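PDB 5V7P: protein-S-isoprenylcysteine O-methyltransferase from Tribolium castaneum, which methylates the C-terminal carboxylate of isoprenylated cysteine in proteins, using S-adenosyl-L-methionine as methyl donor, in the membrane of the endoplasmic reticulum. Local coordinates for residues A[253-256]-A[261-264]; A[79-84]-A[94-99]; A[61-66]-A[118-123]; A[171-176]-A[184-189]. All coordinates share one frame; numbering follows the deposited sequence.

How the interactions relate
Interactions 1 and 4 meet at the cofactor site: both touch S-adenosyl-L-homocysteine, interaction 1 at the ribose and adenine, interaction 4 at the sulfur and the ribose hydroxyl O3'. Their centres are 18 Å apart, yet they join directly where Met253 CB packs 3.6 Å from Gln189 O. Interaction 3 reaches the same region from another direction, Ser122 O lying 3.4 Å from His186 CE1 of interaction 4. Interaction 2 stands apart among lipid molecules, its centre 42 Å from that of interaction 1. It shares helix 59-84 with interaction 3, is nested in the loop that interaction 3 closes, and comes no nearer to it than about 7 Å between nearest atoms.

Interaction 1 (A[253-256]-A[261-264]); sequences MLLS and QYCD. With SAH (S-adenosyl-L-homocysteine), chain C.
Leu254 sets its CB over the face of the Tyr262 ring, and this is the tight part of the contact. CB sits 3.9 Å from the ring centroid, 4° off the normal, a CH-pi contact over the middle of the face. CD1 lies between the phenol end, 3.6 Å from Tyr262 CZ, and the bound product, 3.6 Å from SAH C8, while CD2 meets SAH O2' at 3.5 Å. Tyr262 is set for this by its first torsion (chi1 -160°), which places CG opposite the backbone N and lays the ring across the Leu254 side chain. The adenine amino group N6 approaches the same ring at its edge.

The looser side belongs to Leu255, which is partly exposed. Its CD2 meets the ring edge at Tyr262 CD2, 4.0 Å away, and passes 3.8 Å from Cys263 N, with the Cys263 side chain only grazing it. No hydrogen bond joins segments 253-256 and 261-264; the Tyr262 hydroxyl makes a weak one to Glu251, one turn earlier on helix 231-258, and Leu198 and His209 of the cofactor site pack against the ring. Substituting an alanine for Tyr262 would probably strip Leu254 CB of the face it rests on and open a gap beside the adenine amino group.

The end of helix 231-258 and the short helix 260-268 pack against each other beside the adenosine end of the site. Because the contact is almost wholly apolar, it depends on shape: Leu254 is shared between ring and bound product, so the two fits are probably coupled.

Interaction 2 (A[79-84]-A[94-99]); sequences LYIKLV and GYMSVM. With MPG ([(Z)-octadec-9-enyl] (2R)-2,3-bis(oxidanyl)propanoate), chain S; MPG ([(Z)-octadec-9-enyl] (2R)-2,3-bis(oxidanyl)propanoate), chain Y; MPG ([(Z)-octadec-9-enyl] (2R)-2,3-bis(oxidanyl)propanoate), chain B.
Helices 59-84 and 90-113 form an antiparallel transmembrane hairpin, and near its turn Lys82 lies over Gly94 and Ile81 meets Met96. The Lys82 chain is extended beyond CG and runs across the glycine, with CD 3.7 Å from Gly94 CA. The glycine has no side chain, and a CB at this position would collide with Lys82 NZ. On its other flank the lysine follows the lipid MPG of chain S, its CE 3.5 Å from MPG C21 and its NZ 3.4 Å from MPG C9. With Lys82 cut back to an alanine, the chain over Gly94 is gone, and a gap would probably open between the glycine and the chain S lipid.

The short helical segments are 8.3 Å apart at closest approach and their directions differ by 158°, the near-antiparallel packing of consecutive membrane helices, consistent with the small residues Gly94 and Ser97 at the interface. Ser97 OG comes within 3.1 Å of Leu79 N, but the angle is too poor for a hydrogen bond; the hydroxyl has the backbone O of Leu75, its strongest partner, and that of Gly93 as acceptors for its single proton. Leu79 adds its CG, 3.7 Å from Ser97 OG.

Away from these small residues, Ile81 CD1 and Met96 SD touch at 3.7 Å, their side chains crossing at about a right angle. The bend at chi3 of Met96 (52°) brings CE back beside the same methyl group. On the far side of helix 90-113, Tyr95 OH shares a 2.9 Å hydrogen bond with O3 of the chain B lipid and also bonds Trp139.

Interaction 3 (A[61-66]-A[118-123]); sequences AFAIAI and VSTDSF
Methyl-to-methyl packing comes first: Ala63 CB and Thr120 CG2 touch at 3.8 Å, the closest pair between the helix segment and the loop. Thr120 turns CG2 to the helix because its first torsion (chi1 59°) sends CG2 opposite the carbonyl carbon. The same methyl group brushes Ile64, at 4.4 Å from its CG1.

The second kind of contact is an aromatic ring beside the helix backbone. Phe123 CZ lies 3.9 Å from Ile64 O, approached obliquely, and 4.4 Å from Ile64 CG2, which places the isoleucine between threonine and phenylalanine. No hydrogen bond crosses between the segments.

Polar bonds are instead spent inside 118-123. Ser119 N donates to Ser122 OG at 3.2 Å along a nearly straight path (173°), and Ser119 OG gives its proton to Asp121 OD2, which it meets from above the carboxylate plane. With Ser122 N bonded back to Ser119 O and Phe123 N weakly to Thr120 O, these bonds accompany the 3-10 turn 120-123, from which Thr120 and Phe123 meet the helix.

In the chain the turn lies between helices 90-113 and 129-148, and it packs on the early part of helix 59-84. Phe107 of helix 90-113 stacks on Phe123 and touches Ile64, Arg67 borders Thr120 and Phe123, and Ala5 of helix 4-29 meets Ile64 and Val118.

Interaction 4 (A[171-176]-A[184-189]); sequences VLRKTA and FNHLVQ. With SAH (S-adenosyl-L-homocysteine), chain C; MPG ([(Z)-octadec-9-enyl] (2R)-2,3-bis(oxidanyl)propanoate), chain R.
The cofactor pocket is bordered here by the loop 184-189, where the guanidinium of Arg173 reaches Phe184 and His186. Arg173 NH1 meets the rim of the phenyl ring in its plane, 3.7 Å from Phe184 CZ, rather than lying over a face; the guanidinium and ring planes are 52° apart. His186 receives the same nitrogen at its own edge, NH1 standing 4.1 Å from His186 CD2. Arg173 gets there by a chain that starts opposite the backbone N (chi1 177°) and then bends at chi2.

Neither approach is a hydrogen bond. Glu106 holds the polar ends instead: it makes a salt bridge with Arg173 NH2 and a hydrogen bond with His186 NE2, a shared carboxylate that probably offsets the nearby positive charge and fixes both groups.

One face of the Phe184 ring is given to the bound product, SAH, whose sulfur lies 3.4 Å from Phe184 CE1. Asn185 OD1 accepts from Leu187 N at 2.9 Å, an Asx turn in the loop beside the ligand, and Gln189 NE2 holds Leu187 O at 2.7 Å. From this shape Gln189 N donates to SAH O3' at 3.0 Å with an angle of 149°, fitting the experimentally established role of Gln189 in cofactor binding.

Segment 171-176 is part of membrane helix 156-180, whose residues Val171 and Leu172 touch the chain R lipid. Helix 90-113 supplies Phe102 beside Arg173 and Ile110 beside Phe184 and His186, helix 210-225 brings Trp215 and Ser211, and helix 231-258 closes on Val188 through Arg246 and Glu250.

Interaction 1 (A[253-256]-A[261-264])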
# COMPACT_ATOMS: atom_id res chain seq x y z
N MET A 253 -17.48 -7.75 -2.77
CA MET A 253 -17.50 -8.41 -1.47
C MET A 253 -18.38 -7.66 -0.48
O MET A 253 -19.02 -8.28 0.38
CB MET A 253 -16.08 -8.53 -0.92
CG MET A 253 -15.07 -9.14 -1.88
SD MET A 253 -15.69 -10.58 -2.77
CE MET A 253 -16.10 -11.69 -1.42
N LEU A 254 -18.43 -6.33 -0.58
CA LEU A 254 -19.27 -5.55 0.32
C LEU A 254 -20.75 -5.80 0.05
O LEU A 254 -21.56 -5.78 0.98
CB LEU A 254 -18.95 -4.06 0.19
CG LEU A 254 -17.62 -3.62 0.81
CD1 LEU A 254 -17.18 -2.27 0.27
CD2 LEU A 254 -17.73 -3.57 2.33
N LEU A 255 -21.12 -6.04 -1.21
CA LEU A 255 -22.51 -6.33 -1.52
C LEU A 255 -22.94 -7.67 -0.93
O LEU A 255 -24.07 -7.80 -0.43
CB LEU A 255 -22.73 -6.32 -3.03
CG LEU A 255 -22.87 -4.94 -3.67
CD1 LEU A 255 -22.79 -5.04 -5.18
CD2 LEU A 255 -24.18 -4.28 -3.26
N SER A 256 -22.06 -8.67 -0.96
CA SER A 256 -22.35 -9.94 -0.32
C SER A 256 -22.34 -9.83 1.20
O SER A 256 -22.96 -10.65 1.88
CB SER A 256 -21.35 -11.00 -0.77
OG SER A 256 -20.05 -10.71 -0.29
N GLN A 261 -28.20 -2.83 1.96
CA GLN A 261 -27.66 -1.68 2.68
C GLN A 261 -26.53 -1.03 1.90
O GLN A 261 -26.43 0.20 1.85
CB GLN A 261 -27.18 -2.10 4.07
CG GLN A 261 -28.27 -2.06 5.14
CD GLN A 261 -29.28 -3.18 4.99
OE1 GLN A 261 -30.41 -2.97 4.54
NE2 GLN A 261 -28.88 -4.39 5.39
N TYR A 262 -25.66 -1.83 1.28
CA TYR A 262 -24.61 -1.26 0.44
C TYR A 262 -25.16 -0.82 -0.91
O TYR A 262 -24.67 0.17 -1.47
CB TYR A 262 -23.47 -2.25 0.23
CG TYR A 262 -22.20 -1.55 -0.20
CD1 TYR A 262 -21.39 -0.91 0.73
CD2 TYR A 262 -21.81 -1.52 -1.53
CE1 TYR A 262 -20.24 -0.26 0.35
CE2 TYR A 262 -20.66 -0.87 -1.92
CZ TYR A 262 -19.88 -0.24 -0.98
OH TYR A 262 -18.72 0.41 -1.35
N CYS A 263 -26.15 -1.52 -1.45
CA CYS A 263 -26.79 -1.08 -2.68
C CYS A 263 -27.38 0.31 -2.51
O CYS A 263 -27.20 1.18 -3.36
CB CYS A 263 -27.86 -2.09 -3.11
SG CYS A 263 -28.47 -1.84 -4.79
N ASP A 264 -28.09 0.54 -1.40
CA ASP A 264 -28.61 1.88 -1.12
C ASP A 264 -27.48 2.88 -0.94
O ASP A 264 -27.60 4.05 -1.32
CB ASP A 264 -29.49 1.84 0.13
CG ASP A 264 -30.68 0.92 -0.00
OD1 ASP A 264 -31.12 0.68 -1.15
OD2 ASP A 264 -31.17 0.43 1.04
N SAH C . -12.42 1.39 0.61
CA SAH C . -12.50 2.03 1.91
CB SAH C . -11.83 1.16 2.98
CG SAH C . -10.42 0.69 2.62
SD SAH C . -9.82 -0.53 3.81
C SAH C . -11.85 3.41 1.88
O SAH C . -11.12 3.75 0.95
OXT SAH C . -12.04 4.23 2.79
C5' SAH C . -10.50 -1.96 2.93
C4' SAH C . -11.52 -2.75 3.74
O4' SAH C . -12.55 -1.90 4.19
C3' SAH C . -12.16 -3.83 2.88
O3' SAH C . -11.95 -5.11 3.45
C2' SAH C . -13.64 -3.50 2.84
O2' SAH C . -14.43 -4.65 3.05
C1' SAH C . -13.82 -2.47 3.95
N9 SAH C . -14.79 -1.40 3.61
C8 SAH C . -14.84 -0.65 2.46
N7 SAH C . -15.86 0.23 2.55
C5 SAH C . -16.46 0.06 3.75
C6 SAH C . -17.54 0.69 4.35
N6 SAH C . -18.19 1.66 3.73
N1 SAH C . -17.92 0.29 5.61
C2 SAH C . -17.25 -0.72 6.26
N3 SAH C . -16.18 -1.34 5.66
C4 SAH C . -15.79 -0.95 4.42

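Interaction 2 (A[79-84]-A[94-99])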
# COMPACT_ATOMS: atom_id res chain seq x y z
N LEU A 79 13.53 17.64 5.91
CA LEU A 79 13.44 19.02 6.37
C LEU A 79 14.80 19.70 6.34
O LEU A 79 14.90 20.90 6.04
CB LEU A 79 12.85 19.05 7.78
CG LEU A 79 11.41 18.57 7.92
CD1 LEU A 79 11.04 18.39 9.39
CD2 LEU A 79 10.45 19.54 7.24
N TYR A 80 15.86 18.95 6.65
CA TYR A 80 17.21 19.49 6.57
C TYR A 80 17.53 19.95 5.15
O TYR A 80 18.04 21.06 4.94
CB TYR A 80 18.20 18.43 7.04
CG TYR A 80 19.66 18.85 7.06
CD1 TYR A 80 20.04 20.05 7.64
CD2 TYR A 80 20.65 18.02 6.55
CE1 TYR A 80 21.38 20.43 7.67
CE2 TYR A 80 21.98 18.39 6.58
CZ TYR A 80 22.34 19.59 7.15
OH TYR A 80 23.66 19.96 7.18
N ILE A 81 17.22 19.11 4.16
CA ILE A 81 17.48 19.46 2.76
C ILE A 81 16.62 20.64 2.34
O ILE A 81 17.07 21.54 1.63
CB ILE A 81 17.25 18.24 1.86
CG1 ILE A 81 18.33 17.18 2.13
CG2 ILE A 81 17.24 18.63 0.38
CD1 ILE A 81 18.07 15.84 1.47
N LYS A 82 15.35 20.65 2.77
CA LYS A 82 14.44 21.71 2.36
C LYS A 82 14.92 23.07 2.83
O LYS A 82 14.65 24.08 2.17
CB LYS A 82 13.04 21.41 2.91
CG LYS A 82 11.93 22.17 2.24
CD LYS A 82 10.58 21.69 2.72
CE LYS A 82 9.44 22.27 1.91
NZ LYS A 82 8.16 21.56 2.18
N LEU A 83 15.63 23.13 3.96
CA LEU A 83 16.01 24.39 4.57
C LEU A 83 17.36 24.92 4.08
O LEU A 83 17.52 26.13 3.91
CB LEU A 83 16.05 24.24 6.09
CG LEU A 83 14.69 24.03 6.78
CD1 LEU A 83 14.89 23.59 8.22
CD2 LEU A 83 13.86 25.30 6.72
N VAL A 84 18.33 24.03 3.85
CA VAL A 84 19.70 24.46 3.62
C VAL A 84 20.18 24.19 2.19
O VAL A 84 21.14 24.84 1.75
CB VAL A 84 20.66 23.79 4.62
CG1 VAL A 84 20.06 23.79 6.03
CG2 VAL A 84 21.03 22.36 4.20
N GLY A 94 11.28 18.38 0.89
CA GLY A 94 9.89 18.30 1.31
C GLY A 94 9.22 17.02 0.85
O GLY A 94 8.37 16.46 1.55
N TYR A 95 9.59 16.54 -0.34
CA TYR A 95 9.06 15.27 -0.83
C TYR A 95 9.48 14.12 0.07
O TYR A 95 8.65 13.27 0.43
CB TYR A 95 9.53 15.04 -2.27
CG TYR A 95 9.52 13.60 -2.70
CD1 TYR A 95 8.37 13.01 -3.19
CD2 TYR A 95 10.67 12.82 -2.62
CE1 TYR A 95 8.35 11.69 -3.59
CE2 TYR A 95 10.67 11.49 -3.02
CZ TYR A 95 9.50 10.93 -3.50
OH TYR A 95 9.48 9.61 -3.90
N MET A 96 10.76 14.07 0.45
CA MET A 96 11.22 13.02 1.34
C MET A 96 10.44 13.01 2.65
O MET A 96 10.04 11.95 3.14
CB MET A 96 12.71 13.19 1.63
CG MET A 96 13.61 12.93 0.44
SD MET A 96 15.32 13.45 0.73
CE MET A 96 15.69 12.64 2.28
N SER A 97 10.21 14.19 3.22
CA SER A 97 9.52 14.27 4.51
C SER A 97 8.06 13.82 4.38
O SER A 97 7.56 13.09 5.23
CB SER A 97 9.60 15.69 5.05
OG SER A 97 10.95 16.09 5.21
N VAL A 98 7.38 14.27 3.32
CA VAL A 98 6.00 13.83 3.09
C VAL A 98 5.94 12.31 2.99
O VAL A 98 5.03 11.68 3.54
CB VAL A 98 5.45 14.51 1.82
CG1 VAL A 98 4.20 13.80 1.29
CG2 VAL A 98 5.13 15.97 2.10
N MET A 99 6.90 11.71 2.29
CA MET A 99 6.90 10.26 2.13
C MET A 99 7.09 9.56 3.46
O MET A 99 6.39 8.59 3.77
CB MET A 99 8.01 9.87 1.15
CG MET A 99 7.81 10.40 -0.25
SD MET A 99 6.72 9.35 -1.22
CE MET A 99 7.76 7.90 -1.42
C2 MPG S . 11.12 26.42 4.32
C3 MPG S . 10.95 24.93 4.59
C4 MPG S . 10.34 24.72 5.98
C5 MPG S . 8.82 24.84 5.90
C6 MPG S . 8.23 23.54 5.34
C7 MPG S . 6.70 23.63 5.28
C8 MPG S . 6.21 24.74 4.36
C9 MPG S . 6.77 24.54 2.95
C10 MPG S . 6.65 25.44 2.01
C11 MPG S . 5.95 26.78 2.23
C12 MPG S . 6.99 27.87 2.48
C13 MPG S . 6.32 29.06 3.16
C14 MPG S . 5.14 29.54 2.31
O1 MPG S . 11.00 25.80 2.01
C1 MPG S . 11.69 26.63 2.92
CXD MPG S . 11.14 24.67 -0.25
O2 MPG S . 11.87 24.80 -1.44
C21 MPG S . 9.65 24.77 -0.55
O3 MPG S . 9.45 25.54 -1.70
O4 MPG S . 12.33 26.60 0.39
CX3 MPG S . 11.55 25.77 0.73
C2 MPG Y . 24.03 20.32 2.41
C3 MPG Y . 23.94 19.12 3.35
C4 MPG Y . 23.50 17.90 2.54
C5 MPG Y . 22.55 17.04 3.36
C6 MPG Y . 22.20 15.79 2.55
C7 MPG Y . 22.49 14.51 3.35
C8 MPG Y . 22.89 13.37 2.41
C9 MPG Y . 21.73 12.39 2.23
C10 MPG Y . 21.71 11.55 1.22
C11 MPG Y . 22.85 11.51 0.20
C12 MPG Y . 22.76 10.23 -0.64
C13 MPG Y . 24.13 9.90 -1.22
O1 MPG Y . 24.65 22.63 2.29
C1 MPG Y . 24.56 21.54 3.17
CXD MPG Y . 25.24 25.10 2.38
O2 MPG Y . 24.50 26.27 2.64
C21 MPG Y . 25.49 25.00 0.88
O3 MPG Y . 26.52 25.88 0.52
O4 MPG Y . 23.66 24.02 3.74
CX3 MPG Y . 24.45 23.89 2.87
C2 MPG B . 4.03 5.19 -7.84
C3 MPG B . 2.70 5.93 -7.93
C4 MPG B . 1.56 5.10 -7.34
C5 MPG B . 0.33 5.97 -7.19
C6 MPG B . -0.84 5.10 -6.76
C7 MPG B . -0.65 4.49 -5.37
C8 MPG B . -1.24 3.10 -5.42
C9 MPG B . -1.46 2.60 -3.99
C10 MPG B . -0.79 1.61 -3.46
C11 MPG B . 0.29 0.82 -4.21
C12 MPG B . 1.32 0.31 -3.21
C13 MPG B . 0.72 -0.77 -2.32
C14 MPG B . 1.56 -0.87 -1.06
C15 MPG B . 1.16 -2.10 -0.25
C16 MPG B . 2.39 -2.94 0.09
O1 MPG B . 5.15 6.07 -5.95
C1 MPG B . 4.46 4.95 -6.40
CXD MPG B . 5.36 7.77 -4.12
O2 MPG B . 4.77 9.04 -4.04
C21 MPG B . 6.77 7.92 -4.71
O3 MPG B . 6.96 9.21 -5.20
O4 MPG B . 3.33 6.85 -4.88
CX3 MPG B . 4.51 6.87 -5.00

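Interaction 3 (A[61-66]-A[118-123])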
# COMPACT_ATOMS: atom_id res chain seq x y z
N ALA A 61 10.15 -6.98 17.58
CA ALA A 61 10.11 -5.56 17.89
C ALA A 61 11.14 -4.78 17.09
O ALA A 61 10.88 -3.64 16.67
CB ALA A 61 10.33 -5.35 19.39
N PHE A 62 12.32 -5.37 16.86
CA PHE A 62 13.36 -4.66 16.12
C PHE A 62 12.91 -4.39 14.69
O PHE A 62 13.14 -3.29 14.16
CB PHE A 62 14.66 -5.47 16.12
CG PHE A 62 15.72 -4.89 15.24
CD1 PHE A 62 16.52 -3.85 15.68
CD2 PHE A 62 15.93 -5.39 13.96
CE1 PHE A 62 17.50 -3.32 14.87
CE2 PHE A 62 16.90 -4.86 13.14
CZ PHE A 62 17.69 -3.82 13.60
N ALA A 63 12.29 -5.37 14.04
CA ALA A 63 11.79 -5.17 12.69
C ALA A 63 10.88 -3.94 12.61
O ALA A 63 10.91 -3.19 11.63
CB ALA A 63 11.04 -6.42 12.22
N ILE A 64 10.08 -3.72 13.65
CA ILE A 64 9.23 -2.53 13.70
C ILE A 64 10.06 -1.30 14.05
O ILE A 64 9.91 -0.24 13.44
CB ILE A 64 8.08 -2.75 14.70
CG1 ILE A 64 7.12 -3.81 14.18
CG2 ILE A 64 7.33 -1.43 14.97
CD1 ILE A 64 6.05 -4.24 15.17
N ALA A 65 10.95 -1.43 15.04
CA ALA A 65 11.68 -0.27 15.53
C ALA A 65 12.61 0.30 14.47
O ALA A 65 12.69 1.53 14.31
CB ALA A 65 12.46 -0.64 16.79
N ILE A 66 13.31 -0.56 13.73
CA ILE A 66 14.30 -0.06 12.78
C ILE A 66 13.62 0.64 11.61
O ILE A 66 14.15 1.61 11.07
CB ILE A 66 15.22 -1.20 12.30
CG1 ILE A 66 16.43 -0.65 11.55
CG2 ILE A 66 14.46 -2.19 11.43
CD1 ILE A 66 17.40 0.14 12.40
N VAL A 118 -1.05 -5.70 13.56
CA VAL A 118 -0.02 -4.72 13.22
C VAL A 118 1.26 -5.48 12.90
O VAL A 118 1.71 -6.31 13.70
CB VAL A 118 0.19 -3.70 14.35
CG1 VAL A 118 0.79 -4.35 15.59
CG2 VAL A 118 1.04 -2.54 13.87
N SER A 119 1.82 -5.22 11.72
CA SER A 119 3.04 -5.87 11.29
C SER A 119 3.87 -4.87 10.50
O SER A 119 3.46 -3.72 10.30
CB SER A 119 2.74 -7.12 10.44
OG SER A 119 2.04 -6.77 9.26
N THR A 120 5.05 -5.30 10.06
CA THR A 120 5.87 -4.46 9.20
C THR A 120 5.16 -4.12 7.90
O THR A 120 5.51 -3.13 7.25
CB THR A 120 7.20 -5.15 8.90
OG1 THR A 120 6.96 -6.40 8.26
CG2 THR A 120 7.99 -5.37 10.18
N ASP A 121 4.16 -4.92 7.51
CA ASP A 121 3.34 -4.59 6.35
C ASP A 121 2.50 -3.35 6.58
O ASP A 121 2.08 -2.71 5.61
CB ASP A 121 2.43 -5.78 6.01
CG ASP A 121 3.20 -7.07 5.85
OD1 ASP A 121 4.26 -7.06 5.19
OD2 ASP A 121 2.75 -8.10 6.40
N SER A 122 2.24 -2.99 7.84
CA SER A 122 1.44 -1.81 8.14
C SER A 122 2.15 -0.52 7.75
O SER A 122 1.49 0.52 7.59
CB SER A 122 1.08 -1.79 9.62
OG SER A 122 0.32 -2.93 9.97
N PHE A 123 3.48 -0.55 7.60
CA PHE A 123 4.19 0.58 7.01
C PHE A 123 3.90 0.73 5.52
O PHE A 123 4.36 1.71 4.92
CB PHE A 123 5.70 0.43 7.23
CG PHE A 123 6.13 0.61 8.65
CD1 PHE A 123 6.16 1.86 9.23
CD2 PHE A 123 6.51 -0.48 9.42
CE1 PHE A 123 6.56 2.03 10.54
CE2 PHE A 123 6.91 -0.32 10.73
CZ PHE A 123 6.93 0.94 11.29

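Interaction 4 (A[171-176]-A[184-189])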
# COMPACT_ATOMS: atom_id res chain seq x y z
N VAL A 171 -4.90 13.99 5.52
CA VAL A 171 -5.94 14.18 6.52
C VAL A 171 -7.17 13.35 6.16
O VAL A 171 -7.73 12.64 7.01
CB VAL A 171 -6.28 15.67 6.67
CG1 VAL A 171 -7.44 15.88 7.64
CG2 VAL A 171 -5.06 16.44 7.16
N LEU A 172 -7.60 13.43 4.90
CA LEU A 172 -8.73 12.62 4.46
C LEU A 172 -8.48 11.14 4.75
O LEU A 172 -9.35 10.44 5.29
CB LEU A 172 -8.97 12.83 2.96
CG LEU A 172 -10.40 12.65 2.42
CD1 LEU A 172 -10.35 12.28 0.94
CD2 LEU A 172 -11.21 11.63 3.20
N ARG A 173 -7.29 10.66 4.41
CA ARG A 173 -6.97 9.24 4.55
C ARG A 173 -7.05 8.80 6.01
O ARG A 173 -7.77 7.85 6.35
CB ARG A 173 -5.58 8.96 3.98
CG ARG A 173 -5.10 7.53 4.13
CD ARG A 173 -5.04 6.82 2.80
NE ARG A 173 -5.22 5.38 2.96
CZ ARG A 173 -4.23 4.51 3.11
NH1 ARG A 173 -4.50 3.22 3.25
NH2 ARG A 173 -2.97 4.91 3.12
N LYS A 174 -6.30 9.48 6.88
CA LYS A 174 -6.22 9.04 8.27
C LYS A 174 -7.57 9.18 8.98
O LYS A 174 -7.92 8.34 9.81
CB LYS A 174 -5.14 9.83 9.00
CG LYS A 174 -3.78 9.14 9.02
CD LYS A 174 -3.28 8.83 7.62
CE LYS A 174 -1.97 8.06 7.66
NZ LYS A 174 -1.45 7.76 6.29
N THR A 175 -8.33 10.23 8.66
CA THR A 175 -9.67 10.35 9.21
C THR A 175 -10.53 9.15 8.83
O THR A 175 -11.26 8.61 9.67
CB THR A 175 -10.33 11.65 8.74
OG1 THR A 175 -10.31 11.71 7.31
CG2 THR A 175 -9.61 12.85 9.32
N ALA A 176 -10.46 8.72 7.57
CA ALA A 176 -11.21 7.55 7.14
C ALA A 176 -10.84 6.32 7.96
O ALA A 176 -11.72 5.57 8.40
CB ALA A 176 -10.98 7.30 5.65
N PHE A 184 -11.65 -1.05 9.01
CA PHE A 184 -10.60 -0.79 8.04
C PHE A 184 -9.63 -1.96 8.00
O PHE A 184 -9.50 -2.71 8.97
CB PHE A 184 -9.85 0.50 8.39
CG PHE A 184 -8.92 0.97 7.30
CD1 PHE A 184 -9.38 1.78 6.27
CD2 PHE A 184 -7.58 0.62 7.31
CE1 PHE A 184 -8.53 2.21 5.27
CE2 PHE A 184 -6.72 1.05 6.31
CZ PHE A 184 -7.20 1.85 5.29
N ASN A 185 -8.95 -2.11 6.87
CA ASN A 185 -7.95 -3.16 6.73
C ASN A 185 -7.09 -2.85 5.52
O ASN A 185 -7.62 -2.52 4.45
CB ASN A 185 -8.60 -4.54 6.58
CG ASN A 185 -7.67 -5.67 6.95
OD1 ASN A 185 -6.50 -5.68 6.58
ND2 ASN A 185 -8.19 -6.65 7.69
N HIS A 186 -5.77 -2.93 5.69
CA HIS A 186 -4.87 -2.76 4.55
C HIS A 186 -5.09 -3.82 3.49
O HIS A 186 -4.75 -3.59 2.32
CB HIS A 186 -3.41 -2.79 5.03
CG HIS A 186 -2.90 -1.46 5.48
ND1 HIS A 186 -1.93 -1.32 6.46
CD2 HIS A 186 -3.20 -0.20 5.08
CE1 HIS A 186 -1.67 -0.04 6.64
NE2 HIS A 186 -2.42 0.66 5.82
N LEU A 187 -5.65 -4.96 3.86
CA LEU A 187 -5.93 -6.05 2.93
C LEU A 187 -7.43 -6.15 2.72
O LEU A 187 -8.20 -6.20 3.68
CB LEU A 187 -5.38 -7.38 3.47
CG LEU A 187 -3.91 -7.69 3.19
CD1 LEU A 187 -3.01 -6.51 3.51
CD2 LEU A 187 -3.48 -8.91 3.98
N VAL A 188 -7.85 -6.19 1.45
CA VAL A 188 -9.26 -6.36 1.13
C VAL A 188 -9.74 -7.70 1.66
O VAL A 188 -9.07 -8.73 1.50
CB VAL A 188 -9.49 -6.24 -0.38
CG1 VAL A 188 -10.95 -6.51 -0.74
CG2 VAL A 188 -9.07 -4.86 -0.87
N GLN A 189 -10.90 -7.69 2.30
CA GLN A 189 -11.47 -8.88 2.93
C GLN A 189 -12.51 -9.51 2.01
O GLN A 189 -13.37 -8.80 1.48
CB GLN A 189 -12.10 -8.54 4.28
CG GLN A 189 -11.14 -7.88 5.26
CD GLN A 189 -9.98 -8.77 5.63
OE1 GLN A 189 -10.17 -9.83 6.23
NE2 GLN A 189 -8.77 -8.36 5.28
N SAH C . -12.42 1.39 0.61
CA SAH C . -12.50 2.03 1.91
CB SAH C . -11.83 1.16 2.98
CG SAH C . -10.42 0.69 2.62
SD SAH C . -9.82 -0.53 3.81
C SAH C . -11.85 3.41 1.88
O SAH C . -11.12 3.75 0.95
OXT SAH C . -12.04 4.23 2.79
C5' SAH C . -10.50 -1.96 2.93
C4' SAH C . -11.52 -2.75 3.74
O4' SAH C . -12.55 -1.90 4.19
C3' SAH C . -12.16 -3.83 2.88
O3' SAH C . -11.95 -5.11 3.45
C2' SAH C . -13.64 -3.50 2.84
O2' SAH C . -14.43 -4.65 3.05
C1' SAH C . -13.82 -2.47 3.95
N9 SAH C . -14.79 -1.40 3.61
C8 SAH C . -14.84 -0.65 2.46
N7 SAH C . -15.86 0.23 2.55
C5 SAH C . -16.46 0.06 3.75
C6 SAH C . -17.54 0.69 4.35
N6 SAH C . -18.19 1.66 3.73
N1 SAH C . -17.92 0.29 5.61
C2 SAH C . -17.25 -0.72 6.26
N3 SAH C . -16.18 -1.34 5.66
C4 SAH C . -15.79 -0.95 4.42
C2 MPG R . -16.24 14.15 10.24
C3 MPG R . -14.79 14.61 10.07
C4 MPG R . -14.76 15.78 9.09
C5 MPG R . -13.33 16.27 8.93
C6 MPG R . -12.60 15.45 7.87
C7 MPG R . -11.37 16.21 7.38
C8 MPG R . -10.86 15.58 6.09
C9 MPG R . -9.94 16.57 5.38
C10 MPG R . -10.00 16.86 4.09
C11 MPG R . -10.98 16.25 3.10
C12 MPG R . -11.72 17.36 2.36
C13 MPG R . -10.75 18.06 1.41
O1 MPG R . -17.67 13.34 11.95
C1 MPG R . -16.36 13.25 11.47
CXD MPG R . -19.34 12.49 13.65
O2 MPG R . -20.43 12.10 12.86
C21 MPG R . -19.51 13.95 14.07
O3 MPG R . -20.83 14.16 14.48
O4 MPG R . -17.37 11.37 12.99
CX3 MPG R . -18.04 12.33 12.85